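Long-range contacts in archaeosine synthase (Pyrobaculum calidifontis, PDB 5K0P), which catalyses the last step of archaeosine biosynthesis, using free ammonium to turn the nitrile of preQ0-modified tRNA into a formamidine group: residues S7-V11 and I37-V42; L10-R16 and F30-Y36; K25-F30 and E59-L65; L65-L70 and V82-V86. One frame throughout, in Å; residues are numbered along the deposited sequence.

Interaction 1 of 4, residues S7-V11 and I37-V42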
loop_
_atom_site.group_PDB
_atom_site.type_symbol
_atom_site.label_atom_id
_atom_site.label_comp_id
_atom_site.label_asym_id
_atom_site.label_seq_id
_atom_site.Cartn_x
_atom_site.Cartn_y
_atom_site.Cartn_z
ATOM N N SER A 7 -18.382 -17.961 -25.009
ATOM C CA SER A 7 -17.057 -17.791 -24.443
ATOM C C SER A 7 -16.980 -16.460 -23.634
ATOM O O SER A 7 -17.903 -15.657 -23.641
ATOM C CB SER A 7 -15.995 -17.927 -25.545
ATOM O OG SER A 7 -16.122 -16.856 -26.420
ATOM N N PRO A 8 -15.903 -16.275 -22.859
ATOM C CA PRO A 8 -15.734 -14.978 -22.200
ATOM C C PRO A 8 -15.628 -13.804 -23.151
ATOM O O PRO A 8 -15.274 -13.974 -24.322
ATOM C CB PRO A 8 -14.419 -15.123 -21.453
ATOM C CG PRO A 8 -14.159 -16.573 -21.368
ATOM C CD PRO A 8 -14.853 -17.228 -22.505
ATOM N N SER A 9 -15.894 -12.630 -22.613
ATOM C CA SER A 9 -15.681 -11.374 -23.280
ATOM C C SER A 9 -14.218 -10.943 -23.330
ATOM O O SER A 9 -13.836 -10.267 -24.272
ATOM C CB SER A 9 -16.499 -10.258 -22.603
ATOM O OG SER A 9 -17.871 -10.614 -22.546
ATOM N N LEU A 10 -13.431 -11.276 -22.310
ATOM C CA LEU A 10 -12.044 -10.823 -22.183
ATOM C C LEU A 10 -11.344 -11.788 -21.223
ATOM O O LEU A 10 -11.928 -12.201 -20.231
ATOM C CB LEU A 10 -11.931 -9.390 -21.580
ATOM C CG LEU A 10 -10.563 -8.744 -21.647
ATOM C CD1 LEU A 10 -10.210 -8.523 -23.125
ATOM C CD2 LEU A 10 -10.529 -7.391 -20.992
ATOM N N VAL A 11 -10.124 -12.167 -21.559
ATOM C CA VAL A 11 -9.279 -12.898 -20.639
ATOM C C VAL A 11 -7.982 -12.139 -20.452
ATOM O O VAL A 11 -7.463 -11.609 -21.418
ATOM C CB VAL A 11 -8.985 -14.303 -21.191
ATOM C CG1 VAL A 11 -8.017 -15.079 -20.290
ATOM C CG2 VAL A 11 -10.231 -15.122 -21.383
ATOM N N ILE A 37 -9.528 -11.150 -26.535
ATOM C CA ILE A 37 -10.940 -11.501 -26.665
ATOM C C ILE A 37 -11.022 -12.809 -27.385
ATOM O O ILE A 37 -10.583 -12.891 -28.558
ATOM C CB ILE A 37 -11.730 -10.463 -27.457
ATOM C CG1 ILE A 37 -11.658 -9.160 -26.719
ATOM C CG2 ILE A 37 -13.232 -10.895 -27.639
ATOM C CD1 ILE A 37 -12.330 -8.034 -27.410
ATOM N N PRO A 38 -11.592 -13.847 -26.723
ATOM C CA PRO A 38 -11.759 -15.135 -27.374
ATOM C C PRO A 38 -12.763 -15.009 -28.491
ATOM O O PRO A 38 -13.709 -14.172 -28.372
ATOM C CB PRO A 38 -12.339 -16.023 -26.265
ATOM C CG PRO A 38 -11.884 -15.386 -24.997
ATOM C CD PRO A 38 -11.951 -13.910 -25.295
ATOM N N ARG A 39 -12.525 -15.806 -29.567
ATOM C CA ARG A 39 -13.519 -16.091 -30.601
ATOM C C ARG A 39 -13.631 -17.603 -30.799
ATOM O O ARG A 39 -12.917 -18.215 -31.628
ATOM C CB ARG A 39 -13.201 -15.406 -31.953
ATOM C CG ARG A 39 -14.366 -15.657 -32.951
ATOM C CD ARG A 39 -14.053 -15.410 -34.431
ATOM N NE ARG A 39 -13.908 -13.988 -34.764
ATOM C CZ ARG A 39 -12.763 -13.319 -35.016
ATOM N NH1 ARG A 39 -12.835 -12.007 -35.286
ATOM N NH2 ARG A 39 -11.553 -13.906 -35.005
ATOM N N GLY A 40 -14.492 -18.230 -30.029
ATOM C CA GLY A 40 -14.559 -19.709 -30.045
ATOM C C GLY A 40 -13.297 -20.564 -29.800
ATOM O O GLY A 40 -13.277 -21.778 -30.136
ATOM N N ALA A 41 -12.261 -19.952 -29.238
ATOM C CA ALA A 41 -11.217 -20.708 -28.606
ATOM C C ALA A 41 -10.614 -19.843 -27.509
ATOM O O ALA A 41 -10.257 -18.635 -27.712
ATOM C CB ALA A 41 -10.160 -21.143 -29.618
ATOM N N VAL A 42 -10.577 -20.460 -26.333
ATOM C CA VAL A 42 -9.865 -19.976 -25.182
ATOM C C VAL A 42 -8.487 -20.622 -25.178
ATOM O O VAL A 42 -8.355 -21.847 -25.396
ATOM C CB VAL A 42 -10.622 -20.287 -23.863
ATOM C CG1 VAL A 42 -9.715 -20.132 -22.638
ATOM C CG2 VAL A 42 -11.817 -19.362 -23.801
HETATM O O HOH W 1 -15.925 -13.355 -26.814
#
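Residues 7-11 lead into strand 10-20, and residues 37-42 leave the end of strand 27-37 for the loop before helix 45-53. The two backbones are closest at the strand end, where the CA atoms of Leu10 and Ile37 lie 4.7 Å apart. They then diverge: the CA atoms of Pro8 and Pro38 are 6.5 Å apart, and those of Ser7 and Gly40 are 6.4 Å apart. Pro38 fills the widening gap. Its CD lies 3.5 Å from Pro8 O, and its CG lies 4.0 Å from Val11 CG2 and 4.3 Å from Pro8 CD. Val42 packs its CG2 against Pro8 CD at 3.9 Å. It directly precedes Leu43, a residue of the substrate site shared between adjacent subunits. At the strand end, Leu10 CD1 meets Ile37 CG1 at 3.9 Å. A water donates to Pro8 O at 2.6 Å and to Pro38 O at 2.8 Å. The contact also borders a neighbouring subunit: Ser9 OG bonds Glu100 N there, and Leu10 pairs with a strand of that chain, so the sheet runs on across the interface. Pro38 has no amide hydrogen to offer where the ladder would continue, which fits its giving way here to apolar packing. The segments share no direct hydrogen bond, and the water ties their two carbonyls together instead.

Interaction 2 of 4, residues L10-R16 and F30-Y36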
loop_
_atom_site.group_PDB
_atom_site.type_symbol
_atom_site.label_atom_id
_atom_site.label_comp_id
_atom_site.label_asym_id
_atom_site.label_seq_id
_atom_site.Cartn_x
_atom_site.Cartn_y
_atom_site.Cartn_z
ATOM N N LEU A 10 -13.431 -11.276 -22.310
ATOM C CA LEU A 10 -12.044 -10.823 -22.183
ATOM C C LEU A 10 -11.344 -11.788 -21.223
ATOM O O LEU A 10 -11.928 -12.201 -20.231
ATOM C CB LEU A 10 -11.931 -9.390 -21.580
ATOM C CG LEU A 10 -10.563 -8.744 -21.647
ATOM C CD1 LEU A 10 -10.210 -8.523 -23.125
ATOM C CD2 LEU A 10 -10.529 -7.391 -20.992
ATOM N N VAL A 11 -10.124 -12.167 -21.559
ATOM C CA VAL A 11 -9.279 -12.898 -20.639
ATOM C C VAL A 11 -7.982 -12.139 -20.452
ATOM O O VAL A 11 -7.463 -11.609 -21.418
ATOM C CB VAL A 11 -8.985 -14.303 -21.191
ATOM C CG1 VAL A 11 -8.017 -15.079 -20.290
ATOM C CG2 VAL A 11 -10.231 -15.122 -21.383
ATOM N N ARG A 12 -7.503 -12.090 -19.208
ATOM C CA ARG A 12 -6.260 -11.452 -18.854
ATOM C C ARG A 12 -5.403 -12.516 -18.209
ATOM O O ARG A 12 -5.868 -13.213 -17.285
ATOM C CB ARG A 12 -6.495 -10.256 -17.926
ATOM C CG ARG A 12 -7.290 -9.103 -18.589
ATOM C CD ARG A 12 -7.393 -7.754 -17.796
ATOM N NE ARG A 12 -8.306 -6.786 -18.434
ATOM C CZ ARG A 12 -7.978 -5.548 -18.799
ATOM N NH1 ARG A 12 -8.841 -4.808 -19.404
ATOM N NH2 ARG A 12 -6.788 -5.065 -18.576
ATOM N N LEU A 13 -4.176 -12.658 -18.701
ATOM C CA LEU A 13 -3.188 -13.597 -18.092
ATOM C C LEU A 13 -1.944 -12.873 -17.736
ATOM O O LEU A 13 -1.542 -11.988 -18.467
ATOM C CB LEU A 13 -2.861 -14.737 -19.015
ATOM C CG LEU A 13 -4.057 -15.387 -19.611
ATOM C CD1 LEU A 13 -3.667 -16.137 -20.888
ATOM C CD2 LEU A 13 -4.723 -16.277 -18.577
ATOM N N LYS A 14 -1.321 -13.222 -16.610
ATOM C CA LYS A 14 -0.154 -12.519 -16.149
ATOM C C LYS A 14 0.759 -13.496 -15.473
ATOM O O LYS A 14 0.321 -14.251 -14.594
ATOM C CB LYS A 14 -0.534 -11.445 -15.139
ATOM C CG LYS A 14 0.674 -10.734 -14.549
ATOM C CD LYS A 14 0.347 -9.650 -13.470
ATOM C CE LYS A 14 -0.403 -8.443 -14.046
ATOM N NZ LYS A 14 -0.616 -7.527 -12.906
ATOM N N THR A 15 2.032 -13.473 -15.848
ATOM C CA THR A 15 2.980 -14.393 -15.224
ATOM C C THR A 15 4.427 -13.886 -15.328
ATOM O O THR A 15 4.685 -12.835 -15.916
ATOM C CB THR A 15 2.799 -15.836 -15.771
ATOM O OG1 THR A 15 3.461 -16.736 -14.881
ATOM C CG2 THR A 15 3.423 -15.999 -17.148
ATOM N N ARG A 16 5.380 -14.605 -14.735
ATOM C CA ARG A 16 6.793 -14.216 -14.806
ATOM C C ARG A 16 7.467 -15.093 -15.847
ATOM O O ARG A 16 7.078 -16.211 -16.085
ATOM C CB ARG A 16 7.514 -14.355 -13.442
ATOM C CG ARG A 16 6.940 -13.462 -12.289
ATOM C CD ARG A 16 7.531 -12.030 -12.180
ATOM N NE ARG A 16 8.955 -12.173 -11.817
ATOM C CZ ARG A 16 9.425 -12.299 -10.575
ATOM N NH1 ARG A 16 8.605 -12.222 -9.535
ATOM N NH2 ARG A 16 10.733 -12.480 -10.356
ATOM N N PHE A 30 11.454 -11.109 -16.555
ATOM C CA PHE A 30 10.328 -10.293 -16.908
ATOM C C PHE A 30 9.020 -10.701 -16.288
ATOM O O PHE A 30 8.851 -11.831 -15.843
ATOM C CB PHE A 30 10.151 -10.132 -18.448
ATOM C CG PHE A 30 9.907 -11.394 -19.220
ATOM C CD1 PHE A 30 8.676 -11.869 -19.385
ATOM C CD2 PHE A 30 10.969 -12.091 -19.779
ATOM C CE1 PHE A 30 8.433 -13.020 -20.119
ATOM C CE2 PHE A 30 10.794 -13.248 -20.478
ATOM C CZ PHE A 30 9.495 -13.738 -20.684
ATOM N N GLU A 31 8.082 -9.734 -16.287
ATOM C CA GLU A 31 6.719 -10.019 -16.077
ATOM C C GLU A 31 5.955 -9.796 -17.412
ATOM O O GLU A 31 6.102 -8.800 -18.061
ATOM C CB GLU A 31 6.215 -9.094 -14.919
ATOM C CG GLU A 31 4.793 -9.491 -14.549
ATOM C CD GLU A 31 4.043 -8.430 -13.765
ATOM O OE1 GLU A 31 3.593 -7.378 -14.377
ATOM O OE2 GLU A 31 3.871 -8.697 -12.550
ATOM N N VAL A 32 5.110 -10.722 -17.787
ATOM C CA VAL A 32 4.338 -10.609 -19.012
ATOM C C VAL A 32 2.866 -10.670 -18.718
ATOM O O VAL A 32 2.418 -11.513 -17.905
ATOM C CB VAL A 32 4.772 -11.645 -20.050
ATOM C CG1 VAL A 32 4.626 -13.099 -19.552
ATOM C CG2 VAL A 32 3.960 -11.483 -21.349
ATOM N N SER A 33 2.134 -9.756 -19.341
ATOM C CA SER A 33 0.648 -9.651 -19.212
ATOM C C SER A 33 0.100 -9.835 -20.620
ATOM O O SER A 33 0.590 -9.187 -21.516
ATOM C CB SER A 33 0.231 -8.274 -18.685
ATOM O OG SER A 33 0.664 -8.149 -17.364
ATOM N N VAL A 34 -0.866 -10.740 -20.801
ATOM C CA VAL A 34 -1.578 -10.848 -22.070
ATOM C C VAL A 34 -3.050 -10.670 -21.843
ATOM O O VAL A 34 -3.656 -11.238 -20.887
ATOM C CB VAL A 34 -1.239 -12.178 -22.752
ATOM C CG1 VAL A 34 -1.929 -12.356 -24.077
ATOM C CG2 VAL A 34 0.266 -12.265 -22.889
ATOM N N GLU A 35 -3.671 -9.922 -22.746
ATOM C CA GLU A 35 -5.119 -9.767 -22.655
ATOM C C GLU A 35 -5.659 -9.987 -24.032
ATOM O O GLU A 35 -5.024 -9.572 -25.003
ATOM C CB GLU A 35 -5.335 -8.450 -21.942
ATOM C CG GLU A 35 -6.174 -7.449 -22.544
ATOM C CD GLU A 35 -6.200 -6.101 -21.820
ATOM O OE1 GLU A 35 -5.864 -5.966 -20.593
ATOM O OE2 GLU A 35 -6.612 -5.188 -22.572
ATOM N N TYR A 36 -6.723 -10.757 -24.145
ATOM C CA TYR A 36 -7.364 -11.028 -25.425
ATOM C C TYR A 36 -8.858 -11.311 -25.383
ATOM O O TYR A 36 -9.403 -11.654 -24.357
ATOM C CB TYR A 36 -6.619 -12.209 -26.117
ATOM C CG TYR A 36 -6.938 -13.541 -25.551
ATOM C CD1 TYR A 36 -6.352 -13.944 -24.385
ATOM C CD2 TYR A 36 -7.870 -14.393 -26.180
ATOM C CE1 TYR A 36 -6.671 -15.207 -23.834
ATOM C CE2 TYR A 36 -8.199 -15.660 -25.641
ATOM C CZ TYR A 36 -7.604 -16.050 -24.460
ATOM O OH TYR A 36 -7.962 -17.270 -23.849
#
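Tyr36, Glu35 and Leu13 lose more surface here than the other residues. Tyr36 faces Val11 in a hydrogen-bonded antiparallel pair, with Val11 N to Tyr36 O at 2.9 Å and Tyr36 N to Val11 O at 3.0 Å. Its CE1 packs on Val11 CB at 3.6 Å and meets Leu13 CD1, at the ring edge, at 4.3 Å. Its hydroxyl bonds Leu43 N, the backbone of a substrate-binding residue. Leu13 pairs with Val34 through two bonds of 2.7 Å, Leu13 N to Val34 O and Val34 N to Leu13 O. Thr15 and Val32 form the next such pair. These strands make the first beta hairpin of the tunnel fold, nearly antiparallel at 169°. Side chains of Val11, Leu13, Thr15, Val32, Val34 and Tyr36 share one face, and Leu13 and Val34 touch Phe48 of helix 45-53 there. The other face is polar. On it Glu35 OE1 forms a salt bridge with Arg12 NH2, modelled at a very short 2.4 Å, while Glu35 OE2 bonds Tyr81 OH. Lys14 CE lies 3.5 Å from Ser33 OG. The outer edge of strand 10-20 pairs with a strand of a neighbouring subunit, and Thr15 OG1 bonds Gly92 O of that subunit.

Interaction 3 of 4, residues K25-F30 and E59-L65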
loop_
_atom_site.group_PDB
_atom_site.type_symbol
_atom_site.label_atom_id
_atom_site.label_comp_id
_atom_site.label_asym_id
_atom_site.label_seq_id
_atom_site.Cartn_x
_atom_site.Cartn_y
_atom_site.Cartn_z
ATOM N N LYS A 25 24.556 -11.389 -22.525
ATOM C CA LYS A 25 24.478 -12.844 -22.371
ATOM C C LYS A 25 24.062 -13.333 -20.942
ATOM O O LYS A 25 24.369 -14.446 -20.514
ATOM C CB LYS A 25 25.767 -13.523 -22.900
ATOM C CG LYS A 25 26.002 -13.307 -24.384
ATOM C CD LYS A 25 27.051 -14.289 -24.942
ATOM C CE LYS A 25 27.034 -14.363 -26.481
ATOM N NZ LYS A 25 26.049 -15.335 -27.145
ATOM N N THR A 26 23.276 -12.530 -20.257
ATOM C CA THR A 26 22.766 -12.863 -18.922
ATOM C C THR A 26 21.216 -12.913 -18.891
ATOM O O THR A 26 20.514 -12.445 -19.808
ATOM C CB THR A 26 23.267 -11.880 -17.867
ATOM O OG1 THR A 26 22.751 -10.589 -18.177
ATOM C CG2 THR A 26 24.821 -11.879 -17.832
ATOM N N VAL A 27 20.711 -13.495 -17.816
ATOM C CA VAL A 27 19.317 -13.718 -17.675
ATOM C C VAL A 27 18.619 -12.378 -17.563
ATOM O O VAL A 27 19.089 -11.491 -16.860
ATOM C CB VAL A 27 19.014 -14.564 -16.429
ATOM C CG1 VAL A 27 17.499 -14.578 -16.165
ATOM C CG2 VAL A 27 19.522 -15.965 -16.670
ATOM N N ASP A 28 17.500 -12.289 -18.265
ATOM C CA ASP A 28 16.733 -11.088 -18.414
ATOM C C ASP A 28 15.346 -11.518 -17.943
ATOM O O ASP A 28 14.551 -12.082 -18.704
ATOM C CB ASP A 28 16.767 -10.702 -19.900
ATOM C CG ASP A 28 16.476 -9.218 -20.152
ATOM O OD1 ASP A 28 16.220 -8.499 -19.183
ATOM O OD2 ASP A 28 16.471 -8.784 -21.336
ATOM N N SER A 29 15.077 -11.240 -16.684
ATOM C CA SER A 29 13.837 -11.616 -16.042
ATOM C C SER A 29 12.679 -10.642 -16.407
ATOM O O SER A 29 12.920 -9.530 -16.711
ATOM C CB SER A 29 14.154 -11.730 -14.551
ATOM O OG SER A 29 12.973 -11.949 -13.807
ATOM N N PHE A 30 11.454 -11.109 -16.555
ATOM C CA PHE A 30 10.328 -10.293 -16.908
ATOM C C PHE A 30 9.020 -10.701 -16.288
ATOM O O PHE A 30 8.851 -11.831 -15.843
ATOM C CB PHE A 30 10.151 -10.132 -18.448
ATOM C CG PHE A 30 9.907 -11.394 -19.220
ATOM C CD1 PHE A 30 8.676 -11.869 -19.385
ATOM C CD2 PHE A 30 10.969 -12.091 -19.779
ATOM C CE1 PHE A 30 8.433 -13.020 -20.119
ATOM C CE2 PHE A 30 10.794 -13.248 -20.478
ATOM C CZ PHE A 30 9.495 -13.738 -20.684
ATOM N N GLU A 59 18.167 -16.058 -26.479
ATOM C CA GLU A 59 18.656 -14.685 -26.615
ATOM C C GLU A 59 17.676 -13.954 -27.476
ATOM O O GLU A 59 17.500 -14.261 -28.646
ATOM C CB GLU A 59 20.079 -14.606 -27.283
ATOM C CG GLU A 59 21.194 -15.074 -26.332
ATOM C CD GLU A 59 22.618 -14.806 -26.799
ATOM O OE1 GLU A 59 22.845 -13.979 -27.752
ATOM O OE2 GLU A 59 23.524 -15.460 -26.155
ATOM N N ILE A 60 17.043 -12.967 -26.897
ATOM C CA ILE A 60 16.006 -12.250 -27.612
ATOM C C ILE A 60 15.747 -10.968 -26.890
ATOM O O ILE A 60 15.636 -11.003 -25.679
ATOM C CB ILE A 60 14.706 -13.079 -27.708
ATOM C CG1 ILE A 60 13.646 -12.318 -28.546
ATOM C CG2 ILE A 60 14.132 -13.530 -26.345
ATOM C CD1 ILE A 60 12.452 -13.199 -28.852
ATOM N N LEU A 61 15.682 -9.849 -27.595
ATOM C CA LEU A 61 15.347 -8.562 -26.923
ATOM C C LEU A 61 13.873 -8.560 -26.448
ATOM O O LEU A 61 13.016 -9.172 -27.115
ATOM C CB LEU A 61 15.496 -7.393 -27.897
ATOM C CG LEU A 61 16.889 -7.188 -28.388
ATOM C CD1 LEU A 61 16.819 -6.221 -29.546
ATOM C CD2 LEU A 61 17.828 -6.699 -27.288
ATOM N N HIS A 62 13.571 -7.930 -25.300
ATOM C CA HIS A 62 12.151 -7.891 -24.881
ATOM C C HIS A 62 11.193 -7.213 -25.891
ATOM O O HIS A 62 10.012 -7.613 -26.001
ATOM C CB HIS A 62 11.958 -7.416 -23.417
ATOM C CG HIS A 62 12.540 -8.381 -22.404
ATOM N ND1 HIS A 62 12.772 -8.057 -21.079
ATOM C CD2 HIS A 62 12.973 -9.665 -22.558
ATOM C CE1 HIS A 62 13.296 -9.100 -20.455
ATOM N NE2 HIS A 62 13.445 -10.088 -21.342
ATOM N N GLU A 63 11.708 -6.253 -26.643
ATOM C CA GLU A 63 10.919 -5.633 -27.686
ATOM C C GLU A 63 10.464 -6.654 -28.721
ATOM O O GLU A 63 9.378 -6.496 -29.269
ATOM C CB GLU A 63 11.669 -4.444 -28.359
ATOM C CG GLU A 63 12.873 -4.872 -29.199
ATOM C CD GLU A 63 13.922 -3.773 -29.514
ATOM O OE1 GLU A 63 14.189 -3.508 -30.742
ATOM O OE2 GLU A 63 14.540 -3.214 -28.575
ATOM N N GLU A 64 11.288 -7.689 -28.985
ATOM C CA GLU A 64 10.991 -8.758 -29.955
ATOM C C GLU A 64 10.150 -9.815 -29.322
ATOM O O GLU A 64 9.260 -10.379 -29.944
ATOM C CB GLU A 64 12.276 -9.419 -30.492
ATOM C CG GLU A 64 13.059 -8.498 -31.355
ATOM C CD GLU A 64 14.545 -8.906 -31.493
ATOM O OE1 GLU A 64 15.110 -9.856 -30.838
ATOM O OE2 GLU A 64 15.180 -8.213 -32.261
ATOM N N LEU A 65 10.510 -10.145 -28.098
ATOM C CA LEU A 65 9.725 -11.090 -27.323
ATOM C C LEU A 65 8.263 -10.695 -27.263
ATOM O O LEU A 65 7.425 -11.555 -27.541
ATOM C CB LEU A 65 10.317 -11.286 -25.907
ATOM C CG LEU A 65 9.769 -12.500 -25.086
ATOM C CD1 LEU A 65 10.816 -12.857 -24.000
ATOM C CD2 LEU A 65 8.381 -12.213 -24.465
HETATM O O HOH W 2 16.295 -11.002 -23.090
HETATM O O HOH W 3 15.639 -6.913 -23.635
#
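Glu59 opens the second segment with a salt bridge: its OE2 accepts a hydrogen bond from Lys25 NZ at 2.7 Å. Ile60 acts through its backbone, since one water donates to Ile60 O at 2.7 Å and to Asp28 OD2 at 2.8 Å. Leu61 is the N-cap of helix 62-77. Leu61 O accepts hydrogen bonds from Glu64 N and Leu65 N, both at 2.9 Å, and Leu61 N bonds Glu64 OE1 at 3.3 Å. A second water accepts from His62 N at 2.8 Å and donates to Asp28 OD2 at 3.1 Å. The His62 imidazole has Asp28 OD2 over one face and Phe30 over the opposite face. The edge of Phe30 points at this face in a T-shaped pair, with ring centroids 5.1 Å apart and planes at 73°. His62 ND1 bonds Ser88 OG, and His62 NE2 bonds Ser19 OG. Leu65 follows, its CD1 3.5 Å from Phe30 CE2. This is part of an active site: Asp28 is the inferred proton donor/acceptor and lies near Cys21, which forms the thioimide intermediate. Asp28, His62 and Glu63 bind substrate in a site shared with an adjacent subunit. The two waters tie the Asp28 carboxylate to the start of the helix. With the imidazole held by two hydroxyls and the phenyl ring, this is consistent with Asp28 and His62 being held in place in the substrate-free enzyme.

Interaction 4 of 4, residues L65-L70 and V82-V86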
loop_
_atom_site.group_PDB
_atom_site.type_symbol
_atom_site.label_atom_id
_atom_site.label_comp_id
_atom_site.label_asym_id
_atom_site.label_seq_id
_atom_site.Cartn_x
_atom_site.Cartn_y
_atom_site.Cartn_z
ATOM N N LEU A 65 10.510 -10.145 -28.098
ATOM C CA LEU A 65 9.725 -11.090 -27.323
ATOM C C LEU A 65 8.263 -10.695 -27.263
ATOM O O LEU A 65 7.425 -11.555 -27.541
ATOM C CB LEU A 65 10.317 -11.286 -25.907
ATOM C CG LEU A 65 9.769 -12.500 -25.086
ATOM C CD1 LEU A 65 10.816 -12.857 -24.000
ATOM C CD2 LEU A 65 8.381 -12.213 -24.465
ATOM N N ALA A 66 7.935 -9.432 -26.917
ATOM C CA ALA A 66 6.500 -9.057 -26.841
ATOM C C ALA A 66 5.750 -9.337 -28.142
ATOM O O ALA A 66 4.611 -9.917 -28.148
ATOM C CB ALA A 66 6.327 -7.550 -26.446
ATOM N N VAL A 67 6.414 -8.983 -29.242
ATOM C CA VAL A 67 5.858 -9.178 -30.582
ATOM C C VAL A 67 5.781 -10.681 -30.955
ATOM O O VAL A 67 4.783 -11.153 -31.466
ATOM C CB VAL A 67 6.621 -8.366 -31.623
ATOM C CG1 VAL A 67 6.062 -8.640 -32.966
ATOM C CG2 VAL A 67 6.529 -6.889 -31.296
ATOM N N ASP A 68 6.809 -11.431 -30.611
ATOM C CA ASP A 68 6.835 -12.863 -30.884
ATOM C C ASP A 68 5.710 -13.592 -30.129
ATOM O O ASP A 68 5.032 -14.437 -30.694
ATOM C CB ASP A 68 8.196 -13.462 -30.525
ATOM C CG ASP A 68 8.342 -14.842 -31.025
ATOM O OD1 ASP A 68 8.329 -15.028 -32.250
ATOM O OD2 ASP A 68 8.412 -15.736 -30.209
ATOM N N LEU A 69 5.520 -13.243 -28.867
ATOM C CA LEU A 69 4.506 -13.864 -28.039
ATOM C C LEU A 69 3.109 -13.476 -28.580
ATOM O O LEU A 69 2.234 -14.298 -28.600
ATOM C CB LEU A 69 4.700 -13.474 -26.540
ATOM C CG LEU A 69 3.692 -14.076 -25.512
ATOM C CD1 LEU A 69 3.689 -15.598 -25.593
ATOM C CD2 LEU A 69 4.011 -13.659 -24.062
ATOM N N LEU A 70 2.914 -12.250 -29.029
ATOM C CA LEU A 70 1.645 -11.853 -29.729
ATOM C C LEU A 70 1.310 -12.718 -30.883
ATOM O O LEU A 70 0.120 -13.168 -31.055
ATOM C CB LEU A 70 1.728 -10.408 -30.181
ATOM C CG LEU A 70 0.421 -9.904 -30.782
ATOM C CD1 LEU A 70 -0.103 -8.671 -30.097
ATOM C CD2 LEU A 70 0.638 -9.579 -32.227
ATOM N N VAL A 82 -5.776 -8.780 -29.138
ATOM C CA VAL A 82 -4.695 -9.294 -28.247
ATOM C C VAL A 82 -3.745 -8.180 -27.957
ATOM O O VAL A 82 -3.363 -7.416 -28.877
ATOM C CB VAL A 82 -3.790 -10.354 -28.906
ATOM C CG1 VAL A 82 -2.871 -11.081 -27.900
ATOM C CG2 VAL A 82 -4.634 -11.392 -29.457
ATOM N N LYS A 83 -3.338 -8.097 -26.691
ATOM C CA LYS A 83 -2.298 -7.225 -26.274
ATOM C C LYS A 83 -1.376 -7.965 -25.333
ATOM O O LYS A 83 -1.835 -8.677 -24.433
ATOM C CB LYS A 83 -2.881 -5.989 -25.581
ATOM C CG LYS A 83 -1.839 -5.002 -25.157
ATOM C CD LYS A 83 -2.420 -3.694 -24.654
ATOM C CE LYS A 83 -2.934 -3.856 -23.219
ATOM N NZ LYS A 83 -3.336 -2.569 -22.563
ATOM N N VAL A 84 -0.070 -7.750 -25.548
ATOM C CA VAL A 84 0.994 -8.334 -24.783
ATOM C C VAL A 84 1.881 -7.246 -24.217
ATOM O O VAL A 84 2.363 -6.420 -24.971
ATOM C CB VAL A 84 1.884 -9.205 -25.667
ATOM C CG1 VAL A 84 3.044 -9.789 -24.843
ATOM C CG2 VAL A 84 1.078 -10.316 -26.332
ATOM N N THR A 85 2.199 -7.328 -22.929
ATOM C CA THR A 85 2.953 -6.329 -22.267
ATOM C C THR A 85 4.023 -7.045 -21.493
ATOM O O THR A 85 3.707 -7.948 -20.690
ATOM C CB THR A 85 2.120 -5.450 -21.270
ATOM O OG1 THR A 85 1.062 -4.708 -21.975
ATOM C CG2 THR A 85 3.065 -4.404 -20.663
ATOM N N VAL A 86 5.277 -6.681 -21.807
ATOM C CA VAL A 86 6.472 -7.259 -21.184
ATOM C C VAL A 86 7.172 -6.188 -20.388
ATOM O O VAL A 86 7.540 -5.184 -20.984
ATOM C CB VAL A 86 7.413 -7.851 -22.251
ATOM C CG1 VAL A 86 8.681 -8.371 -21.613
ATOM C CG2 VAL A 86 6.681 -8.888 -23.084
#
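Helix 62-77 lies across one face of the antiparallel sheet of the tunnel fold, and this contact is its packing on strand 81-90. The segment axes approach to 7.9 Å at an angle of 149°, so the helix runs roughly against the strand. Leu65 comes first. Its CD2 reaches Val86 CG2 at 4.0 Å, and its side chain also touches Phe30 of the next strand. Ala66 sits where the backbones are nearest, with its CA 5.9 Å from that of Val84. Its methyl allows this close approach: Ala66 CB lies 3.6 Å from Val86 CG2 and 4.3 Å from Val84 CG1. On the outer side of the helix, Asp68 OD2 bonds Tyr55 OH. Leu69, one helical turn after Leu65, sets its CD2 4.1 Å from Val84 CG1 and also leans on Val32. Leu70, one turn after Ala66, packs its CB on Val84 CG2 at 3.9 Å. On the strand, alternate residues Val82, Val84 and Val86 point to the helix, while Lys83 and Thr85 point away and touch Val98 of strand 93-102. The contact is wholly buried and apolar, and it joins helix to sheet close to the centre of the chain. At its far end Leu70 CD1 rests 3.7 Å from Val82 O and 4.2 Å from Val82 CB.

Interactions 1 and 2 share Leu10 and Val11, so the hairpin ladder passes directly into the proline-rich contact at its end. Both touch the same neighbouring subunit. Interaction 3 shares Phe30 with interaction 2 and Leu65 with interaction 4. It lies across the chain from interaction 1, their centres about 29 Å apart, and contains active-site Asp28. Interactions 2 and 4 have centres about 9 Å apart. Their strands are neighbours, with Ser33 N to Thr85 O and Glu35 N to Lys83 O both 2.8 Å, probable hydrogen bonds. Val86 CG1 of interaction 4 packs 3.9 Å from His62 CB, so the buried helix-sheet core adjoins the substrate-binding residue His62.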